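Local coordinates for protein BtGH115A (Bacteroides thetaiotaomicron, PDB 5BY3) that acts as a family GH115 4-O-methyl-alpha-glucuronidase with specificity for decorated arabinogalactans, at residues F146-S149 and G150-E154; T476-A479 and K480-S484; L558-Y561 and P562-A566; Y593-I596 and A597-Q601. All coordinates share one frame; numbering follows the deposited sequence.

Contact 1: residues F146-S149 and G150-E154; sequences FRLS and GKFRE
Leu148 and Phe152 form the apolar part of this local contact. The two side chains cross obliquely. Both methyl groups of the leucine reach the phenylalanine ring, each in its own way. CD2 stands over the middle of one ring face, 4.0 Å from the centroid of Phe152 and only 7° off the ring normal. This is a CH-pi contact over the face. CD1 of Leu148 lies on the same side of the ring, off its CD1-CE1 rim, 3.8 Å from CD1 of Phe152. The phenylalanine has CG anti to its backbone N (chi1 172°). This sends the ring back alongside the strand end and presents a face to the leucine.

The polar part belongs to the backbone. Residues Ser149 to Phe152 make a type I beta turn, with Gly150 and Lys151 at its two central positions. The turn is closed by Phe152 N, which donates to Ser149 O at 3.1 Å. The closure brings the CB atoms of Ser149 and Phe152 to 4.1 Å. Lys151 and Ser149 lie at the exposed side of the turn, while Leu148 is buried.

Gly150 N has a further partner, Asp19 OD1, which ties the corner of the turn to the chain just before strand 20-23. Strand 145-148 pairs with strand 20-23 through Leu148 and Phe20. Beyond the turn the chain heads for strand 155-156, and Phe152 rests on Leu98 of strand 96-100.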
loop_
_atom_site.group_PDB
_atom_site.type_symbol
_atom_site.label_atom_id
_atom_site.label_comp_id
_atom_site.label_asym_id
_atom_site.label_seq_id
_atom_site.Cartn_x
_atom_site.Cartn_y
_atom_site.Cartn_z
ATOM N N PHE A 146 0.599 -20.993 27.777
ATOM C CA PHE A 146 0.502 -19.569 27.589
ATOM C C PHE A 146 0.243 -18.908 28.938
ATOM O O PHE A 146 -0.762 -19.208 29.579
ATOM C CB PHE A 146 -0.607 -19.227 26.609
ATOM C CG PHE A 146 -0.811 -17.758 26.439
ATOM C CD1 PHE A 146 0.185 -16.967 25.854
ATOM C CD2 PHE A 146 -1.987 -17.152 26.878
ATOM C CE1 PHE A 146 0.003 -15.589 25.706
ATOM C CE2 PHE A 146 -2.164 -15.790 26.734
ATOM C CZ PHE A 146 -1.168 -15.010 26.152
ATOM N N ARG A 147 1.132 -17.979 29.310
ATOM C CA ARG A 147 1.227 -17.397 30.657
ATOM C C ARG A 147 1.437 -15.893 30.584
ATOM O O ARG A 147 2.499 -15.434 30.157
ATOM C CB ARG A 147 2.416 -18.018 31.378
ATOM C CG ARG A 147 2.492 -17.727 32.861
ATOM C CD ARG A 147 3.868 -17.190 33.220
ATOM N NE ARG A 147 4.974 -18.084 32.821
ATOM C CZ ARG A 147 6.190 -17.667 32.452
ATOM N NH1 ARG A 147 6.462 -16.364 32.403
ATOM N NH2 ARG A 147 7.138 -18.548 32.126
ATOM N N LEU A 148 0.416 -15.144 30.996
ATOM C CA LEU A 148 0.489 -13.697 31.195
ATOM C C LEU A 148 0.479 -13.305 32.685
ATOM O O LEU A 148 -0.294 -13.857 33.494
ATOM C CB LEU A 148 -0.701 -12.997 30.522
ATOM C CG LEU A 148 -0.915 -12.854 29.007
ATOM C CD1 LEU A 148 -2.195 -12.060 28.811
ATOM C CD2 LEU A 148 0.233 -12.183 28.265
ATOM N N SER A 149 1.296 -12.307 33.023
ATOM C CA SER A 149 1.442 -11.819 34.399
ATOM C C SER A 149 0.162 -11.270 34.992
ATOM O O SER A 149 -0.678 -10.736 34.254
ATOM C CB SER A 149 2.487 -10.723 34.447
ATOM O OG SER A 149 3.704 -11.306 34.817
ATOM N N GLY A 150 0.038 -11.386 36.323
ATOM C CA GLY A 150 -1.022 -10.703 37.069
ATOM C C GLY A 150 -0.897 -9.187 36.926
ATOM O O GLY A 150 -1.869 -8.468 37.094
ATOM N N LYS A 151 0.305 -8.713 36.607
ATOM C CA LYS A 151 0.573 -7.301 36.386
ATOM C C LYS A 151 0.458 -6.828 34.937
ATOM O O LYS A 151 0.539 -5.622 34.697
ATOM C CB LYS A 151 1.967 -6.955 36.915
ATOM C CG LYS A 151 1.961 -6.257 38.269
ATOM C CD LYS A 151 3.354 -6.192 38.893
ATOM C CE LYS A 151 3.544 -7.266 39.958
ATOM N NZ LYS A 151 3.535 -8.643 39.385
ATOM N N PHE A 152 0.299 -7.754 33.982
ATOM C CA PHE A 152 0.211 -7.422 32.538
ATOM C C PHE A 152 -1.038 -6.583 32.239
ATOM O O PHE A 152 -2.129 -6.968 32.664
ATOM C CB PHE A 152 0.219 -8.710 31.678
ATOM C CG PHE A 152 -0.066 -8.477 30.208
ATOM C CD1 PHE A 152 -1.384 -8.423 29.732
ATOM C CD2 PHE A 152 0.985 -8.308 29.297
ATOM C CE1 PHE A 152 -1.647 -8.190 28.384
ATOM C CE2 PHE A 152 0.729 -8.080 27.943
ATOM C CZ PHE A 152 -0.589 -8.014 27.486
ATOM N N ARG A 153 -0.891 -5.483 31.480
ATOM C CA ARG A 153 -1.956 -4.456 31.423
ATOM C C ARG A 153 -2.310 -3.695 30.100
ATOM O O ARG A 153 -3.292 -2.939 30.097
ATOM C CB ARG A 153 -1.822 -3.471 32.631
ATOM C CG ARG A 153 -3.080 -2.670 33.000
ATOM C CD ARG A 153 -3.230 -2.476 34.499
ATOM N NE ARG A 153 -3.750 -3.687 35.152
ATOM C CZ ARG A 153 -4.857 -3.761 35.897
ATOM N NH1 ARG A 153 -5.608 -2.685 36.132
ATOM N NH2 ARG A 153 -5.207 -4.932 36.420
ATOM N N GLU A 154 -1.557 -3.868 29.014
ATOM C CA GLU A 154 -1.910 -3.302 27.668
ATOM C C GLU A 154 -3.210 -2.487 27.424
ATOM O O GLU A 154 -4.322 -2.922 27.733
ATOM C CB GLU A 154 -1.856 -4.419 26.607
ATOM C CG GLU A 154 -1.467 -3.958 25.196
ATOM C CD GLU A 154 0.005 -3.526 25.034
ATOM O OE1 GLU A 154 0.869 -3.792 25.914
ATOM O OE2 GLU A 154 0.308 -2.919 23.988
#

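Contact 2: residues T476-A479 and K480-S484; sequences TSCA and KTILS
The early turns of helix 476-495 hold this contact, in which Cys478 meets Ile482 one turn further on. SG of Cys478 lies 3.9 Å from CG1 of Ile482, an apolar contact along one side of the helix. The cysteine places SG anti to its backbone N (chi1 -175°), and the isoleucine turns CG1 beside its own N. CG1 of Ile482 also comes 3.3 Å from Cys478 O.

That carbonyl is shared by two amides. Ile482 N donates to Cys478 O in the carbonyl plane at 2.9 Å. Thr481 N donates to Cys478 O at 3.0 Å from well above the plane. The first is the alpha-helical i+4 bond and the second an i+3 bond. Both are bent, with N-H...O angles of 138°.

The helix comes after strand 429-433, with three helices in between. That strand is the last in sequence of the eight-stranded parallel sheet, consistent with the TIM-barrel fold of the family. The helix packs against several others. Cys478 and Ile482 both touch Tyr555 of helix 552-580. Ala479 and Leu483 lean on helix 462-473, at Leu470 and Leu466.

These last two are also linked by the backbone, where Leu483 N donates to Ala479 O at 3.2 Å. On another side, CG2 of Thr481 rests 3.3 Å from Ser477 O, and the threonine reaches Thr539 of helix 523-543. Lys480 is exposed, and its CB passes 3.5 Å from Ser477 O.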
loop_
_atom_site.group_PDB
_atom_site.type_symbol
_atom_site.label_atom_id
_atom_site.label_comp_id
_atom_site.label_asym_id
_atom_site.label_seq_id
_atom_site.Cartn_x
_atom_site.Cartn_y
_atom_site.Cartn_z
ATOM N N THR A 476 14.263 -16.750 13.273
ATOM C CA THR A 476 15.411 -15.886 13.544
ATOM C C THR A 476 16.636 -16.200 12.663
ATOM O O THR A 476 17.305 -15.282 12.166
ATOM C CB THR A 476 15.760 -15.964 15.030
ATOM O OG1 THR A 476 14.686 -15.359 15.762
ATOM C CG2 THR A 476 17.044 -15.220 15.326
ATOM N N SER A 477 16.904 -17.491 12.439
ATOM C CA SER A 477 18.134 -17.891 11.753
ATOM C C SER A 477 18.060 -17.637 10.236
ATOM O O SER A 477 19.074 -17.319 9.605
ATOM C CB SER A 477 18.609 -19.322 12.191
ATOM O OG SER A 477 18.345 -20.401 11.278
ATOM N N CYS A 478 16.856 -17.757 9.677
ATOM C CA CYS A 478 16.573 -17.487 8.269
ATOM C C CYS A 478 16.616 -15.989 8.047
ATOM O O CYS A 478 17.259 -15.513 7.122
ATOM C CB CYS A 478 15.196 -18.021 7.903
ATOM S SG CYS A 478 14.770 -17.889 6.141
ATOM N N ALA A 479 15.973 -15.250 8.947
ATOM C CA ALA A 479 15.896 -13.799 8.881
ATOM C C ALA A 479 17.242 -13.109 9.069
ATOM O O ALA A 479 17.395 -11.928 8.764
ATOM C CB ALA A 479 14.913 -13.304 9.915
ATOM N N LYS A 480 18.214 -13.851 9.576
ATOM C CA LYS A 480 19.554 -13.329 9.774
ATOM C C LYS A 480 20.232 -13.228 8.419
ATOM O O LYS A 480 21.039 -12.329 8.171
ATOM C CB LYS A 480 20.354 -14.249 10.710
ATOM C CG LYS A 480 21.426 -13.556 11.562
ATOM C CD LYS A 480 22.307 -14.624 12.209
ATOM C CE LYS A 480 23.783 -14.236 12.304
ATOM N NZ LYS A 480 24.223 -14.034 13.717
ATOM N N THR A 481 19.894 -14.152 7.540
ATOM C CA THR A 481 20.514 -14.128 6.229
ATOM C C THR A 481 19.625 -13.286 5.278
ATOM O O THR A 481 20.129 -12.575 4.401
ATOM C CB THR A 481 20.885 -15.558 5.703
ATOM O OG1 THR A 481 20.050 -15.938 4.610
ATOM C CG2 THR A 481 20.809 -16.667 6.825
ATOM N N ILE A 482 18.316 -13.316 5.516
ATOM C CA ILE A 482 17.337 -12.821 4.559
ATOM C C ILE A 482 17.046 -11.308 4.632
ATOM O O ILE A 482 16.692 -10.715 3.623
ATOM C CB ILE A 482 16.054 -13.707 4.607
ATOM C CG1 ILE A 482 16.311 -15.073 3.955
ATOM C CG2 ILE A 482 14.844 -13.054 3.965
ATOM C CD1 ILE A 482 17.270 -15.090 2.771
ATOM N N LEU A 483 17.208 -10.700 5.808
ATOM C CA LEU A 483 16.944 -9.275 6.008
ATOM C C LEU A 483 17.640 -8.399 4.980
ATOM O O LEU A 483 17.012 -7.512 4.417
ATOM C CB LEU A 483 17.272 -8.798 7.453
ATOM C CG LEU A 483 17.389 -7.282 7.770
ATOM C CD1 LEU A 483 16.126 -6.475 7.485
ATOM C CD2 LEU A 483 17.763 -7.093 9.207
ATOM N N SER A 484 18.932 -8.630 4.773
ATOM C CA SER A 484 19.710 -7.838 3.815
ATOM C C SER A 484 19.293 -8.141 2.375
ATOM O O SER A 484 19.342 -7.270 1.530
ATOM C CB SER A 484 21.223 -8.052 3.997
ATOM O OG SER A 484 21.611 -9.331 3.512
#

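Contact 3: residues L558-Y561 and P562-A566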
loop_
_atom_site.group_PDB
_atom_site.type_symbol
_atom_site.label_atom_id
_atom_site.label_comp_id
_atom_site.label_asym_id
_atom_site.label_seq_id
_atom_site.Cartn_x
_atom_site.Cartn_y
_atom_site.Cartn_z
ATOM N N LEU A 558 6.790 -15.562 0.218
ATOM C CA LEU A 558 7.228 -14.262 0.746
ATOM C C LEU A 558 8.669 -13.875 0.428
ATOM O O LEU A 558 8.992 -12.695 0.374
ATOM C CB LEU A 558 6.977 -14.212 2.252
ATOM C CG LEU A 558 5.511 -14.538 2.667
ATOM C CD1 LEU A 558 5.410 -14.827 4.146
ATOM C CD2 LEU A 558 4.529 -13.447 2.310
ATOM N N VAL A 559 9.534 -14.854 0.210
ATOM C CA VAL A 559 10.941 -14.588 -0.098
ATOM C C VAL A 559 11.335 -15.146 -1.463
ATOM O O VAL A 559 11.743 -14.392 -2.329
ATOM C CB VAL A 559 11.899 -15.092 1.034
ATOM C CG1 VAL A 559 13.326 -14.695 0.757
ATOM C CG2 VAL A 559 11.529 -14.487 2.369
ATOM N N LYS A 560 11.199 -16.452 -1.661
ATOM C CA LYS A 560 11.796 -17.115 -2.825
ATOM C C LYS A 560 11.133 -16.680 -4.138
ATOM O O LYS A 560 11.835 -16.267 -5.051
ATOM C CB LYS A 560 11.802 -18.644 -2.646
ATOM C CG LYS A 560 12.733 -19.405 -3.581
ATOM C CD LYS A 560 13.018 -20.807 -3.066
ATOM C CE LYS A 560 14.056 -21.521 -3.918
ATOM N NZ LYS A 560 13.413 -22.323 -4.992
ATOM N N TYR A 561 9.807 -16.732 -4.239
ATOM C CA TYR A 561 9.160 -16.274 -5.485
ATOM C C TYR A 561 9.497 -14.824 -5.854
ATOM O O TYR A 561 9.934 -14.633 -6.984
ATOM C CB TYR A 561 7.634 -16.522 -5.548
ATOM C CG TYR A 561 7.039 -16.204 -6.933
ATOM C CD1 TYR A 561 7.102 -17.144 -7.986
ATOM C CD2 TYR A 561 6.457 -14.957 -7.205
ATOM C CE1 TYR A 561 6.593 -16.851 -9.242
ATOM C CE2 TYR A 561 5.952 -14.671 -8.441
ATOM C CZ TYR A 561 6.019 -15.617 -9.461
ATOM O OH TYR A 561 5.525 -15.312 -10.711
ATOM N N PRO A 562 9.317 -13.814 -4.932
ATOM C CA PRO A 562 9.619 -12.435 -5.414
ATOM C C PRO A 562 11.074 -12.150 -5.707
ATOM O O PRO A 562 11.369 -11.533 -6.724
ATOM C CB PRO A 562 9.076 -11.506 -4.310
ATOM C CG PRO A 562 8.900 -12.370 -3.100
ATOM C CD PRO A 562 8.729 -13.802 -3.574
ATOM N N VAL A 563 11.998 -12.599 -4.870
ATOM C CA VAL A 563 13.435 -12.388 -5.173
ATOM C C VAL A 563 13.869 -13.095 -6.467
ATOM O O VAL A 563 14.576 -12.497 -7.295
ATOM C CB VAL A 563 14.415 -12.713 -3.990
ATOM C CG1 VAL A 563 15.873 -12.713 -4.473
ATOM C CG2 VAL A 563 14.289 -11.682 -2.877
ATOM N N GLN A 564 13.447 -14.343 -6.657
ATOM C CA GLN A 564 13.914 -15.080 -7.815
ATOM C C GLN A 564 13.141 -14.694 -9.063
ATOM O O GLN A 564 13.696 -14.691 -10.177
ATOM C CB GLN A 564 13.923 -16.581 -7.560
ATOM C CG GLN A 564 14.974 -17.038 -6.532
ATOM C CD GLN A 564 15.165 -18.564 -6.492
ATOM O OE1 GLN A 564 14.222 -19.356 -6.606
ATOM N NE2 GLN A 564 16.402 -18.972 -6.314
ATOM N N ALA A 565 11.879 -14.320 -8.887
ATOM C CA ALA A 565 11.075 -13.771 -10.013
ATOM C C ALA A 565 11.719 -12.513 -10.541
ATOM O O ALA A 565 12.017 -12.388 -11.724
ATOM C CB ALA A 565 9.651 -13.493 -9.571
ATOM N N ALA A 566 12.024 -11.614 -9.617
ATOM C CA ALA A 566 12.704 -10.371 -9.939
ATOM C C ALA A 566 14.066 -10.566 -10.620
ATOM O O ALA A 566 14.399 -9.842 -11.581
ATOM C CB ALA A 566 12.819 -9.524 -8.678
#
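Val563 N and Gln564 N donate to Val559 O and Lys560 O, but Pro562 N has no hydrogen to give, and helix 552-580 is kinked there after a wider pi-type turn at 558-560. Val563 N lies 3.1 Å from Val559 O. Pro562 turns its ring to the previous turn, with CG 3.5 Å from Leu558 O.

Ala565 CB stands over one face of the Tyr561 ring, towards its rim, 4.2 Å from the centroid. This is a CH-pi contact. Tyr561 extends its ring away from its own N (chi1 -172°), over the next turn.

Gln564 crosses the chain of Lys560, with its OE1 3.4 Å from CG of Lys560. Its NE2 is bonded to Glu541 OE1 and Ser537 OG of helix 523-543.

The Tyr561 side chain is about 10 Å from the nickel ion, and Trp405 is next to Leu404 of the metal site. Tyr561 OH is bonded to both Trp405 NE1 and Thr600 OG1. The indole NE1 can only donate, so the tyrosine hydroxyl accepts from it. Thr600 OG1 gives its own hydrogen to Ile596 O, so Tyr561 OH probably donates to Thr600 OG1.

Contact 4: residues Y593-I596 and A597-Q601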
loop_
_atom_site.group_PDB
_atom_site.type_symbol
_atom_site.label_atom_id
_atom_site.label_comp_id
_atom_site.label_asym_id
_atom_site.label_seq_id
_atom_site.Cartn_x
_atom_site.Cartn_y
_atom_site.Cartn_z
ATOM N N TYR A 593 13.392 -16.345 -19.039
ATOM C CA TYR A 593 11.958 -16.422 -19.267
ATOM C C TYR A 593 11.425 -17.770 -18.749
ATOM O O TYR A 593 10.477 -17.783 -17.963
ATOM C CB TYR A 593 11.606 -16.220 -20.761
ATOM C CG TYR A 593 10.117 -16.355 -21.047
ATOM C CD1 TYR A 593 9.530 -17.628 -21.278
ATOM C CD2 TYR A 593 9.288 -15.230 -21.084
ATOM C CE1 TYR A 593 8.166 -17.770 -21.513
ATOM C CE2 TYR A 593 7.924 -15.348 -21.336
ATOM C CZ TYR A 593 7.366 -16.616 -21.547
ATOM O OH TYR A 593 6.014 -16.741 -21.778
ATOM N N ASP A 594 12.040 -18.889 -19.157
ATOM C CA ASP A 594 11.521 -20.224 -18.805
ATOM C C ASP A 594 11.518 -20.385 -17.300
ATOM O O ASP A 594 10.591 -20.965 -16.716
ATOM C CB ASP A 594 12.288 -21.371 -19.501
ATOM C CG ASP A 594 11.999 -21.453 -21.007
ATOM O OD1 ASP A 594 10.874 -21.054 -21.422
ATOM O OD2 ASP A 594 12.909 -21.904 -21.775
ATOM N N SER A 595 12.517 -19.790 -16.671
ATOM C CA SER A 595 12.637 -19.906 -15.223
ATOM C C SER A 595 11.479 -19.210 -14.433
ATOM O O SER A 595 10.937 -19.791 -13.477
ATOM C CB SER A 595 14.036 -19.474 -14.784
ATOM O OG SER A 595 14.111 -19.503 -13.378
ATOM N N ILE A 596 11.072 -18.017 -14.881
ATOM C CA ILE A 596 9.895 -17.276 -14.359
ATOM C C ILE A 596 8.651 -18.168 -14.447
ATOM O O ILE A 596 7.896 -18.269 -13.499
ATOM C CB ILE A 596 9.662 -15.955 -15.156
ATOM C CG1 ILE A 596 10.860 -15.027 -15.062
ATOM C CG2 ILE A 596 8.445 -15.211 -14.651
ATOM C CD1 ILE A 596 11.001 -14.065 -16.239
ATOM N N ALA A 597 8.467 -18.809 -15.611
ATOM C CA ALA A 597 7.400 -19.782 -15.860
ATOM C C ALA A 597 7.369 -20.855 -14.790
ATOM O O ALA A 597 6.334 -21.065 -14.148
ATOM C CB ALA A 597 7.616 -20.427 -17.217
ATOM N N ALA A 598 8.525 -21.508 -14.607
ATOM C CA ALA A 598 8.725 -22.578 -13.626
ATOM C C ALA A 598 8.402 -22.103 -12.212
ATOM O O ALA A 598 7.625 -22.758 -11.510
ATOM C CB ALA A 598 10.148 -23.150 -13.714
ATOM N N LEU A 599 8.970 -20.952 -11.817
ATOM C CA LEU A 599 8.654 -20.334 -10.524
ATOM C C LEU A 599 7.130 -20.090 -10.369
ATOM O O LEU A 599 6.584 -20.327 -9.302
ATOM C CB LEU A 599 9.462 -19.044 -10.335
ATOM C CG LEU A 599 10.982 -19.255 -10.158
ATOM C CD1 LEU A 599 11.793 -17.981 -10.338
ATOM C CD2 LEU A 599 11.278 -19.808 -8.800
ATOM N N THR A 600 6.448 -19.688 -11.448
ATOM C CA THR A 600 5.021 -19.394 -11.385
ATOM C C THR A 600 4.177 -20.678 -11.306
ATOM O O THR A 600 3.103 -20.690 -10.627
ATOM C CB THR A 600 4.595 -18.509 -12.568
ATOM O OG1 THR A 600 5.488 -17.412 -12.638
ATOM C CG2 THR A 600 3.155 -17.993 -12.426
ATOM N N GLN A 601 4.646 -21.736 -11.984
ATOM C CA GLN A 601 4.027 -23.072 -11.858
ATOM C C GLN A 601 4.115 -23.574 -10.430
ATOM O O GLN A 601 3.157 -24.141 -9.905
ATOM C CB GLN A 601 4.679 -24.114 -12.779
ATOM C CG GLN A 601 4.204 -24.135 -14.229
ATOM C CD GLN A 601 2.892 -24.890 -14.445
ATOM O OE1 GLN A 601 2.015 -24.943 -13.565
ATOM N NE2 GLN A 601 2.745 -25.467 -15.644
#
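Ile596 and Thr600 make the tight part of this contact. Ile596 O accepts two bonds from one residue: Thr600 OG1 at 2.7 Å and Thr600 N at 2.9 Å. They arrive from opposite faces of the carbonyl plane, and the hydroxyl stands above it. The threonine turns OG1 beside its own N (chi1 -50°), back towards the preceding turn. Both residues are buried, and both touch Phe617.

Leu599 packs on the same turn. Its CG lies 3.4 Å from Ser595 O, which also takes Leu599 N at 2.8 Å in a nearly straight bond. CD1 of Leu599 comes 4.1 Å from OG of Ser595. CB of Ala597 is also close to the backbone, 3.1 Å from Asp594 O.

This is regular alpha-helix, part of helix 587-603. Its packed side faces helix 552-580: Ile596 touches Gln568 and Met569, Ser595 touches Gln568, and Leu599 touches Gln564. Tyr593 is buried too, and its OH is bonded to Lys618 NZ.

The solvent side is looser. Asp594 and Ala598 are exposed and meet mainly through the backbone, with Ala598 N 3.0 Å from Asp594 O in a hydrogen bond. The Asp594 carboxylate is nevertheless held by Arg627, in a salt bridge through OD1. That oxygen lies at the edge of the Tyr593 ring, in its plane.

The four contacts lie in series along the chain; none nests in or crosses another. Contact 1 comes first and closes a tight turn after strand 145-148, far from the rest: its centre is about 30 Å from that of contact 2. The other three close no loop, each lying within one helix. Contact 2 is in helix 476-495, after the parallel sheet. It meets contact 3 through Ile482 CG2 and Val559 CG1, 3.9 Å apart, joining helices 476-495 and 552-580. Contacts 3 and 4 lie in successive helices, with centres about 11 Å apart. Leu599 CD2 approaches Gln564 OE1 to 3.7 Å. Contact 3 is thus the middle layer of three helices.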